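Local coordinates for protein putative lipase/esterase (Lactobacillus plantarum WCFS1, PDB 3BXP) that is a putative carboxylesterase of the alpha/beta-hydrolase fold, probably cleaving ester bonds, although its natural substrate is not established, at residues B[20-25]-B[35-40]; B[67-72]-B[91-96]; B[95-100]-B[104-109]. One frame throughout, in Å; residues are numbered along the deposited sequence.

Contact 1: residues B[20-25]-B[35-40]; sequences AYWLDQ and YPIMII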
loop_
_atom_site.group_PDB
_atom_site.type_symbol
_atom_site.label_atom_id
_atom_site.label_comp_id
_atom_site.label_asym_id
_atom_site.label_seq_id
_atom_site.Cartn_x
_atom_site.Cartn_y
_atom_site.Cartn_z
ATOM N N ALA B 20 -22.309 -2.503 -21.753
ATOM C CA ALA B 20 -21.005 -2.666 -22.394
ATOM C C ALA B 20 -20.610 -1.427 -23.164
ATOM O O ALA B 20 -21.405 -0.794 -23.844
ATOM C CB ALA B 20 -20.979 -3.866 -23.330
ATOM N N TYR B 21 -19.366 -1.078 -22.971
ATOM C CA TYR B 21 -18.766 0.036 -23.707
ATOM C C TYR B 21 -17.633 -0.528 -24.550
ATOM O O TYR B 21 -16.549 -0.836 -24.040
ATOM C CB TYR B 21 -18.230 1.051 -22.728
ATOM C CG TYR B 21 -19.259 1.603 -21.784
ATOM C CD1 TYR B 21 -20.063 2.677 -22.149
ATOM C CD2 TYR B 21 -19.432 1.044 -20.540
ATOM C CE1 TYR B 21 -20.992 3.189 -21.262
ATOM C CE2 TYR B 21 -20.370 1.569 -19.640
ATOM C CZ TYR B 21 -21.128 2.643 -20.025
ATOM O OH TYR B 21 -22.038 3.145 -19.131
ATOM N N TRP B 22 -17.942 -0.688 -25.836
ATOM C CA TRP B 22 -17.047 -1.312 -26.785
ATOM C C TRP B 22 -16.200 -0.271 -27.439
ATOM O O TRP B 22 -16.693 0.594 -28.151
ATOM C CB TRP B 22 -17.834 -2.114 -27.835
ATOM C CG TRP B 22 -18.741 -3.127 -27.342
ATOM C CD1 TRP B 22 -20.114 -3.173 -27.525
ATOM C CD2 TRP B 22 -18.410 -4.320 -26.582
ATOM N NE1 TRP B 22 -20.628 -4.295 -26.936
ATOM C CE2 TRP B 22 -19.624 -5.004 -26.330
ATOM C CE3 TRP B 22 -17.222 -4.856 -26.083
ATOM C CZ2 TRP B 22 -19.669 -6.213 -25.626
ATOM C CZ3 TRP B 22 -17.274 -6.036 -25.351
ATOM C CH2 TRP B 22 -18.486 -6.722 -25.162
ATOM N N LEU B 23 -14.908 -0.345 -27.181
ATOM C CA LEU B 23 -13.964 0.566 -27.864
ATOM C C LEU B 23 -13.897 0.274 -29.356
ATOM O O LEU B 23 -13.744 -0.870 -29.756
ATOM C CB LEU B 23 -12.579 0.446 -27.206
ATOM C CG LEU B 23 -11.514 1.484 -27.533
ATOM C CD1 LEU B 23 -12.006 2.871 -27.223
ATOM C CD2 LEU B 23 -10.246 1.139 -26.730
ATOM N N ASP B 24 -14.014 1.317 -30.177
ATOM C CA ASP B 24 -13.802 1.187 -31.618
ATOM C C ASP B 24 -12.363 0.819 -31.982
ATOM O O ASP B 24 -11.358 1.192 -31.281
ATOM C CB ASP B 24 -14.113 2.488 -32.385
ATOM C CG ASP B 24 -15.589 2.850 -32.382
ATOM O OD1 ASP B 24 -16.417 1.976 -32.105
ATOM O OD2 ASP B 24 -15.901 4.016 -32.705
ATOM N N GLN B 25 -12.269 0.104 -33.097
ATOM C CA GLN B 25 -10.993 -0.101 -33.805
ATOM C C GLN B 25 -10.565 1.206 -34.447
ATOM O O GLN B 25 -11.411 2.053 -34.722
ATOM C CB GLN B 25 -11.165 -1.200 -34.852
ATOM C CG GLN B 25 -11.408 -2.579 -34.250
ATOM C CD GLN B 25 -10.239 -3.058 -33.465
ATOM O OE1 GLN B 25 -9.098 -3.081 -33.982
ATOM N NE2 GLN B 25 -10.469 -3.444 -32.214
ATOM N N TYR B 35 -8.640 -5.828 -27.746
ATOM C CA TYR B 35 -8.377 -5.008 -26.554
ATOM C C TYR B 35 -8.690 -5.789 -25.301
ATOM O O TYR B 35 -9.646 -6.591 -25.260
ATOM C CB TYR B 35 -9.249 -3.736 -26.498
ATOM C CG TYR B 35 -9.098 -2.776 -27.642
ATOM C CD1 TYR B 35 -7.876 -2.250 -27.987
ATOM C CD2 TYR B 35 -10.219 -2.372 -28.344
ATOM C CE1 TYR B 35 -7.776 -1.351 -29.073
ATOM C CE2 TYR B 35 -10.136 -1.479 -29.377
ATOM C CZ TYR B 35 -8.942 -0.973 -29.742
ATOM O OH TYR B 35 -8.953 -0.059 -30.797
ATOM N N PRO B 36 -7.889 -5.570 -24.240
ATOM C CA PRO B 36 -8.304 -6.025 -22.927
ATOM C C PRO B 36 -9.640 -5.436 -22.521
ATOM O O PRO B 36 -10.144 -4.487 -23.108
ATOM C CB PRO B 36 -7.200 -5.473 -21.957
ATOM C CG PRO B 36 -6.091 -5.002 -22.816
ATOM C CD PRO B 36 -6.741 -4.653 -24.167
ATOM N N ILE B 37 -10.244 -6.008 -21.488
ATOM C CA ILE B 37 -11.570 -5.550 -21.055
ATOM C C ILE B 37 -11.651 -5.578 -19.532
ATOM O O ILE B 37 -11.203 -6.538 -18.866
ATOM C CB ILE B 37 -12.708 -6.460 -21.701
ATOM C CG1 ILE B 37 -14.140 -6.056 -21.278
ATOM C CG2 ILE B 37 -12.545 -7.950 -21.332
ATOM C CD1 ILE B 37 -15.173 -6.339 -22.326
HETATM N N MSE B 38 -12.219 -4.533 -18.997
HETATM C CA MSE B 38 -12.426 -4.420 -17.548
HETATM C C MSE B 38 -13.898 -4.506 -17.257
HETATM O O MSE B 38 -14.680 -3.704 -17.728
HETATM C CB MSE B 38 -11.913 -3.087 -16.997
HETATM C CG MSE B 38 -11.992 -3.041 -15.535
HETATM SE SE MSE B 38 -11.120 -1.442 -14.828
HETATM C CE MSE B 38 -9.282 -1.829 -15.402
ATOM N N ILE B 39 -14.237 -5.431 -16.377
ATOM C CA ILE B 39 -15.603 -5.563 -15.835
ATOM C C ILE B 39 -15.690 -4.921 -14.456
ATOM O O ILE B 39 -14.981 -5.332 -13.524
ATOM C CB ILE B 39 -16.002 -7.047 -15.656
ATOM C CG1 ILE B 39 -15.925 -7.840 -16.962
ATOM C CG2 ILE B 39 -17.440 -7.143 -15.023
ATOM C CD1 ILE B 39 -16.079 -9.398 -16.708
ATOM N N ILE B 40 -16.556 -3.932 -14.356
ATOM C CA ILE B 40 -16.648 -3.059 -13.157
ATOM C C ILE B 40 -17.877 -3.455 -12.337
ATOM O O ILE B 40 -19.033 -3.449 -12.854
ATOM C CB ILE B 40 -16.704 -1.552 -13.541
ATOM C CG1 ILE B 40 -15.409 -1.064 -14.195
ATOM C CG2 ILE B 40 -17.013 -0.716 -12.280
ATOM C CD1 ILE B 40 -15.564 0.287 -14.917
HETATM O O HOH W 1 -7.506 -0.822 -33.540
#
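W22 and L23 face I37 and Y35 from two strands of the alpha/beta-hydrolase sheet that run antiparallel but are not direct neighbours. Strand 67-72 lies between them in the sheet order, so the CA atoms of L23 and Y35 stay 8.0 Å apart, and the backbones of the two segments share no hydrogen bond. Side chains span this gap, chiefly that of Y35, whose phenol is long enough to reach across.

The Y35 ring receives L23 on one face: CD2 sits 3.8 Å from the ring centroid, only 13° off the normal, a clear CH-pi contact. L23 brings its branch there with CG anti to the backbone N (chi1 -167°). Leucine suits the place because its branch sets the CD2 methyl over the ring centre, while CB and CG fill in against the CD2/CE2 side. H67 of the strand in between meets Y35 edge-to-face and W22 likewise. Deeper in, W22 CZ3 touches I37 CD1 at 3.7 Å, two apolar ends joined in the buried part of the contact; the indole NE1 is satisfied by E5.

At the outer end the hydroxyl supplies the polar contact. Y35 OH donates to D24 O over 2.8 Å, tilted 24° from the carbonyl plane, which ties the loop after strand 16-23 to the start of strand 35-41. The Q25 chain, bent at chi2, runs back past the phenol, and its NE2 is hydrogen-bonded to V33 O. A water donates to Q25 OE1 at 2.8 Å and to Y35 OH at 3.2 Å, bridging the amide and the hydroxyl.

Contact 2: residues B[67-72]-B[91-96]; sequences HTVVLN and GATIDW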
loop_
_atom_site.group_PDB
_atom_site.type_symbol
_atom_site.label_atom_id
_atom_site.label_comp_id
_atom_site.label_asym_id
_atom_site.label_seq_id
_atom_site.Cartn_x
_atom_site.Cartn_y
_atom_site.Cartn_z
ATOM N N HIS B 67 -11.772 -2.104 -23.356
ATOM C CA HIS B 67 -13.235 -2.130 -23.281
ATOM C C HIS B 67 -13.645 -2.099 -21.794
ATOM O O HIS B 67 -12.827 -2.468 -20.940
ATOM C CB HIS B 67 -13.740 -3.431 -23.814
ATOM C CG HIS B 67 -13.433 -3.723 -25.233
ATOM N ND1 HIS B 67 -13.902 -2.960 -26.277
ATOM C CD2 HIS B 67 -12.769 -4.771 -25.782
ATOM C CE1 HIS B 67 -13.542 -3.537 -27.416
ATOM N NE2 HIS B 67 -12.861 -4.636 -27.142
ATOM N N THR B 68 -14.875 -1.653 -21.512
ATOM C CA THR B 68 -15.388 -1.812 -20.160
ATOM C C THR B 68 -16.801 -2.290 -20.170
ATOM O O THR B 68 -17.574 -1.978 -21.057
ATOM C CB THR B 68 -15.228 -0.537 -19.335
ATOM O OG1 THR B 68 -16.074 0.500 -19.843
ATOM C CG2 THR B 68 -13.772 -0.100 -19.337
ATOM N N VAL B 69 -17.140 -3.081 -19.153
ATOM C CA VAL B 69 -18.542 -3.543 -18.951
ATOM C C VAL B 69 -18.865 -3.256 -17.503
ATOM O O VAL B 69 -18.068 -3.581 -16.620
ATOM C CB VAL B 69 -18.724 -5.071 -19.237
ATOM C CG1 VAL B 69 -20.140 -5.631 -18.767
ATOM C CG2 VAL B 69 -18.485 -5.411 -20.753
ATOM N N VAL B 70 -20.013 -2.638 -17.248
ATOM C CA VAL B 70 -20.480 -2.440 -15.871
ATOM C C VAL B 70 -21.540 -3.457 -15.575
ATOM O O VAL B 70 -22.459 -3.620 -16.371
ATOM C CB VAL B 70 -21.006 -0.990 -15.663
ATOM C CG1 VAL B 70 -21.550 -0.845 -14.217
ATOM C CG2 VAL B 70 -19.866 0.056 -15.963
ATOM N N LEU B 71 -21.338 -4.185 -14.469
ATOM C CA LEU B 71 -22.152 -5.316 -14.014
ATOM C C LEU B 71 -22.931 -4.898 -12.778
ATOM O O LEU B 71 -22.360 -4.689 -11.731
ATOM C CB LEU B 71 -21.287 -6.523 -13.698
ATOM C CG LEU B 71 -22.072 -7.601 -12.885
ATOM C CD1 LEU B 71 -23.351 -8.109 -13.543
ATOM C CD2 LEU B 71 -21.048 -8.719 -12.561
ATOM N N ASN B 72 -24.236 -4.708 -12.938
ATOM C CA ASN B 72 -25.105 -4.379 -11.839
ATOM C C ASN B 72 -25.581 -5.641 -11.128
ATOM O O ASN B 72 -26.619 -6.123 -11.397
ATOM C CB ASN B 72 -26.280 -3.557 -12.370
ATOM C CG ASN B 72 -25.989 -2.036 -12.464
ATOM O OD1 ASN B 72 -24.888 -1.541 -12.213
ATOM N ND2 ASN B 72 -27.034 -1.288 -12.776
ATOM N N GLY B 91 -19.824 -14.625 -13.271
ATOM C CA GLY B 91 -19.461 -15.707 -14.178
ATOM C C GLY B 91 -20.191 -15.677 -15.526
ATOM O O GLY B 91 -19.584 -15.946 -16.589
ATOM N N ALA B 92 -21.505 -15.439 -15.472
ATOM C CA ALA B 92 -22.331 -15.328 -16.668
ATOM C C ALA B 92 -21.898 -14.131 -17.546
ATOM O O ALA B 92 -22.002 -14.183 -18.764
ATOM C CB ALA B 92 -23.814 -15.243 -16.305
ATOM N N THR B 93 -21.404 -13.070 -16.911
ATOM C CA THR B 93 -20.992 -11.845 -17.630
ATOM C C THR B 93 -19.662 -12.098 -18.356
ATOM O O THR B 93 -19.430 -11.642 -19.515
ATOM C CB THR B 93 -20.895 -10.629 -16.658
ATOM O OG1 THR B 93 -22.142 -10.435 -15.982
ATOM C CG2 THR B 93 -20.512 -9.350 -17.399
ATOM N N ILE B 94 -18.764 -12.758 -17.656
ATOM C CA ILE B 94 -17.519 -13.181 -18.267
ATOM C C ILE B 94 -17.831 -14.095 -19.480
ATOM O O ILE B 94 -17.290 -13.910 -20.590
ATOM C CB ILE B 94 -16.593 -13.904 -17.270
ATOM C CG1 ILE B 94 -16.050 -12.908 -16.200
ATOM C CG2 ILE B 94 -15.456 -14.562 -18.022
ATOM C CD1 ILE B 94 -15.430 -13.594 -14.945
ATOM N N ASP B 95 -18.718 -15.055 -19.288
ATOM C CA ASP B 95 -19.142 -15.913 -20.407
ATOM C C ASP B 95 -19.722 -15.102 -21.561
ATOM O O ASP B 95 -19.319 -15.208 -22.719
ATOM C CB ASP B 95 -20.170 -16.899 -19.881
ATOM C CG ASP B 95 -20.571 -17.946 -20.891
ATOM O OD1 ASP B 95 -21.188 -17.557 -21.865
ATOM O OD2 ASP B 95 -20.341 -19.144 -20.684
ATOM N N TRP B 96 -20.626 -14.189 -21.229
ATOM C CA TRP B 96 -21.210 -13.349 -22.280
ATOM C C TRP B 96 -20.136 -12.576 -23.073
ATOM O O TRP B 96 -20.131 -12.533 -24.309
ATOM C CB TRP B 96 -22.268 -12.416 -21.688
ATOM C CG TRP B 96 -22.925 -11.577 -22.723
ATOM C CD1 TRP B 96 -23.939 -11.949 -23.589
ATOM C CD2 TRP B 96 -22.628 -10.200 -23.020
ATOM N NE1 TRP B 96 -24.274 -10.873 -24.390
ATOM C CE2 TRP B 96 -23.484 -9.803 -24.064
ATOM C CE3 TRP B 96 -21.722 -9.260 -22.486
ATOM C CZ2 TRP B 96 -23.460 -8.497 -24.592
ATOM C CZ3 TRP B 96 -21.698 -7.974 -23.027
ATOM C CH2 TRP B 96 -22.566 -7.616 -24.064
#
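T93 OG1 is the polar atom enclosed in this buried contact. Its hydroxyl is hydrogen-bonded to the carbonyl of Q89, one turn earlier in helix 85-99, while L71 of strand 67-72 lays its isobutyl end against it, CD1 at 3.6 Å and CD2 at 4.0 Å. Neither methyl can bond to the oxygen, so the bond to Q89 is what makes a hydroxyl acceptable against an apolar neighbour.

The rest of T93 behaves as a small hydrophobe. OG1 stands anti to the carbonyl carbon and beside the backbone N (chi1 -56°), which leaves the CG2 methyl anti to N and directed at V69 CG1, 4.0 Å away; the two side chains pass alongside, running opposite ways. V69 and L71, two residues apart, both project from the strand toward the helix, and T93 is the helix residue that touches both. Threonine fits because it is compact, allowing the helix to come close: the CA atoms of L71 and T93 are 7.6 Å apart. Beta-branched valine suits an extended strand and gives a short, stiff surface to pack against.

Neighbours complete the layer. F16 of strand 16-23 touches both L71 and T93, I94 leans on I39 of strand 35-41, and W96, one turn beyond A92 and bonded to it through W96 N to A92 O at 2.8 Å, spreads toward strands 2-9 and 16-23. No hydrogen bond joins the two segments; the contact is made by packed apolar surface. Strand 67-72, helix 85-99 and the parallel strand 110-116 form a beta-alpha-beta crossover that passes over strand 35-41, the connection expected in the alpha/beta-hydrolase fold.

Contact 3: residues B[95-100]-B[104-109]; sequences DWITTQ and HHVDCQ. With PGR (R-1,2-propanediol), chain L.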
loop_
_atom_site.group_PDB
_atom_site.type_symbol
_atom_site.label_atom_id
_atom_site.label_comp_id
_atom_site.label_asym_id
_atom_site.label_seq_id
_atom_site.Cartn_x
_atom_site.Cartn_y
_atom_site.Cartn_z
ATOM N N ASP B 95 -18.718 -15.055 -19.288
ATOM C CA ASP B 95 -19.142 -15.913 -20.407
ATOM C C ASP B 95 -19.722 -15.102 -21.561
ATOM O O ASP B 95 -19.319 -15.208 -22.719
ATOM C CB ASP B 95 -20.170 -16.899 -19.881
ATOM C CG ASP B 95 -20.571 -17.946 -20.891
ATOM O OD1 ASP B 95 -21.188 -17.557 -21.865
ATOM O OD2 ASP B 95 -20.341 -19.144 -20.684
ATOM N N TRP B 96 -20.626 -14.189 -21.229
ATOM C CA TRP B 96 -21.210 -13.349 -22.280
ATOM C C TRP B 96 -20.136 -12.576 -23.073
ATOM O O TRP B 96 -20.131 -12.533 -24.309
ATOM C CB TRP B 96 -22.268 -12.416 -21.688
ATOM C CG TRP B 96 -22.925 -11.577 -22.723
ATOM C CD1 TRP B 96 -23.939 -11.949 -23.589
ATOM C CD2 TRP B 96 -22.628 -10.200 -23.020
ATOM N NE1 TRP B 96 -24.274 -10.873 -24.390
ATOM C CE2 TRP B 96 -23.484 -9.803 -24.064
ATOM C CE3 TRP B 96 -21.722 -9.260 -22.486
ATOM C CZ2 TRP B 96 -23.460 -8.497 -24.592
ATOM C CZ3 TRP B 96 -21.698 -7.974 -23.027
ATOM C CH2 TRP B 96 -22.566 -7.616 -24.064
ATOM N N ILE B 97 -19.162 -12.024 -22.359
ATOM C CA ILE B 97 -18.069 -11.291 -23.003
ATOM C C ILE B 97 -17.364 -12.211 -23.993
ATOM O O ILE B 97 -17.041 -11.774 -25.089
ATOM C CB ILE B 97 -17.090 -10.710 -21.957
ATOM C CG1 ILE B 97 -17.742 -9.486 -21.256
ATOM C CG2 ILE B 97 -15.743 -10.362 -22.589
ATOM C CD1 ILE B 97 -17.136 -9.080 -19.946
ATOM N N THR B 98 -17.111 -13.461 -23.608
ATOM C CA THR B 98 -16.437 -14.376 -24.522
ATOM C C THR B 98 -17.248 -14.577 -25.799
ATOM O O THR B 98 -16.696 -14.698 -26.880
ATOM C CB THR B 98 -16.040 -15.762 -23.911
ATOM O OG1 THR B 98 -17.184 -16.565 -23.603
ATOM C CG2 THR B 98 -15.177 -15.591 -22.696
ATOM N N THR B 99 -18.570 -14.599 -25.685
ATOM C CA THR B 99 -19.389 -14.842 -26.819
ATOM C C THR B 99 -19.308 -13.616 -27.738
ATOM O O THR B 99 -19.638 -13.735 -28.908
ATOM C CB THR B 99 -20.886 -15.170 -26.479
ATOM O OG1 THR B 99 -21.535 -14.007 -25.985
ATOM C CG2 THR B 99 -21.013 -16.336 -25.462
ATOM N N GLN B 100 -18.917 -12.442 -27.187
ATOM C CA GLN B 100 -18.815 -11.190 -27.975
ATOM C C GLN B 100 -17.426 -10.881 -28.465
ATOM O O GLN B 100 -17.177 -9.780 -28.995
ATOM C CB GLN B 100 -19.261 -10.013 -27.100
ATOM C CG GLN B 100 -20.633 -10.193 -26.576
ATOM C CD GLN B 100 -21.661 -10.200 -27.687
ATOM O OE1 GLN B 100 -21.669 -9.306 -28.534
ATOM N NE2 GLN B 100 -22.508 -11.217 -27.713
ATOM N N HIS B 104 -16.664 -7.752 -31.148
ATOM C CA HIS B 104 -16.144 -6.442 -30.667
ATOM C C HIS B 104 -14.666 -6.425 -30.375
ATOM O O HIS B 104 -14.153 -5.439 -29.868
ATOM C CB HIS B 104 -16.908 -5.977 -29.443
ATOM C CG HIS B 104 -18.334 -5.719 -29.739
ATOM N ND1 HIS B 104 -18.713 -4.665 -30.547
ATOM C CD2 HIS B 104 -19.459 -6.416 -29.454
ATOM C CE1 HIS B 104 -20.024 -4.708 -30.715
ATOM N NE2 HIS B 104 -20.498 -5.760 -30.069
ATOM N N HIS B 105 -14.018 -7.555 -30.654
ATOM C CA HIS B 105 -12.544 -7.686 -30.638
ATOM C C HIS B 105 -12.027 -7.544 -29.235
ATOM O O HIS B 105 -11.456 -6.558 -28.861
ATOM C CB HIS B 105 -11.940 -6.655 -31.578
ATOM C CG HIS B 105 -12.617 -6.605 -32.915
ATOM N ND1 HIS B 105 -12.706 -7.694 -33.759
ATOM C CD2 HIS B 105 -13.260 -5.588 -33.539
ATOM C CE1 HIS B 105 -13.364 -7.340 -34.852
ATOM N NE2 HIS B 105 -13.708 -6.064 -34.742
ATOM N N VAL B 106 -12.313 -8.564 -28.435
ATOM C CA VAL B 106 -11.972 -8.590 -27.042
ATOM C C VAL B 106 -10.877 -9.630 -26.787
ATOM O O VAL B 106 -10.978 -10.776 -27.229
ATOM C CB VAL B 106 -13.168 -9.010 -26.189
ATOM C CG1 VAL B 106 -12.802 -8.908 -24.665
ATOM C CG2 VAL B 106 -14.467 -8.217 -26.569
ATOM N N ASP B 107 -9.810 -9.221 -26.103
ATOM C CA ASP B 107 -8.746 -10.172 -25.759
ATOM C C ASP B 107 -9.187 -10.878 -24.490
ATOM O O ASP B 107 -9.133 -10.317 -23.386
ATOM C CB ASP B 107 -7.401 -9.473 -25.514
ATOM C CG ASP B 107 -6.250 -10.429 -25.267
ATOM O OD1 ASP B 107 -6.449 -11.656 -25.014
ATOM O OD2 ASP B 107 -5.090 -9.917 -25.367
ATOM N N CYS B 108 -9.640 -12.102 -24.650
ATOM C CA CYS B 108 -10.140 -12.850 -23.498
ATOM C C CYS B 108 -9.074 -13.460 -22.619
ATOM O O CYS B 108 -9.391 -14.103 -21.616
ATOM C CB CYS B 108 -11.107 -13.951 -23.956
ATOM S SG CYS B 108 -12.616 -13.209 -24.650
ATOM N N GLN B 109 -7.816 -13.304 -22.985
ATOM C CA GLN B 109 -6.727 -13.606 -22.067
ATOM C C GLN B 109 -6.381 -12.440 -21.128
ATOM O O GLN B 109 -5.524 -12.581 -20.258
ATOM C CB GLN B 109 -5.458 -14.021 -22.819
ATOM C CG GLN B 109 -5.688 -15.224 -23.792
ATOM C CD GLN B 109 -6.160 -16.448 -23.040
ATOM O OE1 GLN B 109 -5.453 -16.961 -22.191
ATOM N NE2 GLN B 109 -7.358 -16.906 -23.334
HETATM C C1 PGR L . -10.629 -13.216 -29.252
HETATM C C2 PGR L . -11.134 -13.715 -30.591
HETATM C C3 PGR L . -10.022 -13.581 -31.625
HETATM O O1 PGR L . -10.384 -11.859 -29.527
HETATM O O2 PGR L . -11.581 -15.044 -30.353
HETATM O O HOH W 2 -22.944 -6.933 -29.093
#
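Q100 and H104 are tied twice, once through the backbone and once through water. H104 N donates to Q100 O over 3.0 Å, across the short helical turn between them. Their side chains run alongside in the same direction; Q100 OE1 comes to the edge of the imidazole in its plane, and a water bridges them, 2.8 Å from OE1 and 2.9 Å from H104 NE2. Q100 CG, anti to the carbonyl carbon (chi1 -57°), rests over the W96 ring, and the bend at chi2 carries the amide to H104.

H105 then takes positive phi (67°) and turns the chain into strand 106-107. There V106 CG1 meets I97 CG2 at 3.9 Å, two beta-branched side chains set crosswise. C108 SG lies 4.0 Å from T98 CG2; cysteine is slim enough to nestle against the helix backbone too. The T98 hydroxyl turns back, over 2.7 Å, to D95 O, which also accepts from T99 N. A propanediol, probably from the crystallisation liquor, sets O1 2.6 Å from V106 O, with D34 OD2 another partner.

I97 and V106 both pack on I37 of strand 35-41, H104 stacks on W22 of strand 16-23, and backbone bonds link Y35 with H105 and D107.

Overall arrangement
The three contacts lie 9 to 10 Å apart between centres, on one side of the chain's centre. Strand 67-72 of contact 2 fills the gap left in contact 1, bonding Y21 N to T68 O (2.8 Å) on one flank and I40 N to V69 O (2.7 Å) on the other. Contacts 2 and 3 share D95 and W96 on helix 85-99, and H67 NE2 reaches H105 O at 2.9 Å. Contacts 1 and 3 meet where I39 CD1 packs on I97 CD1, 3.4 Å apart. The chain leaving contact 3 enters strand 110-116, which leads to the probable nucleophile elbow.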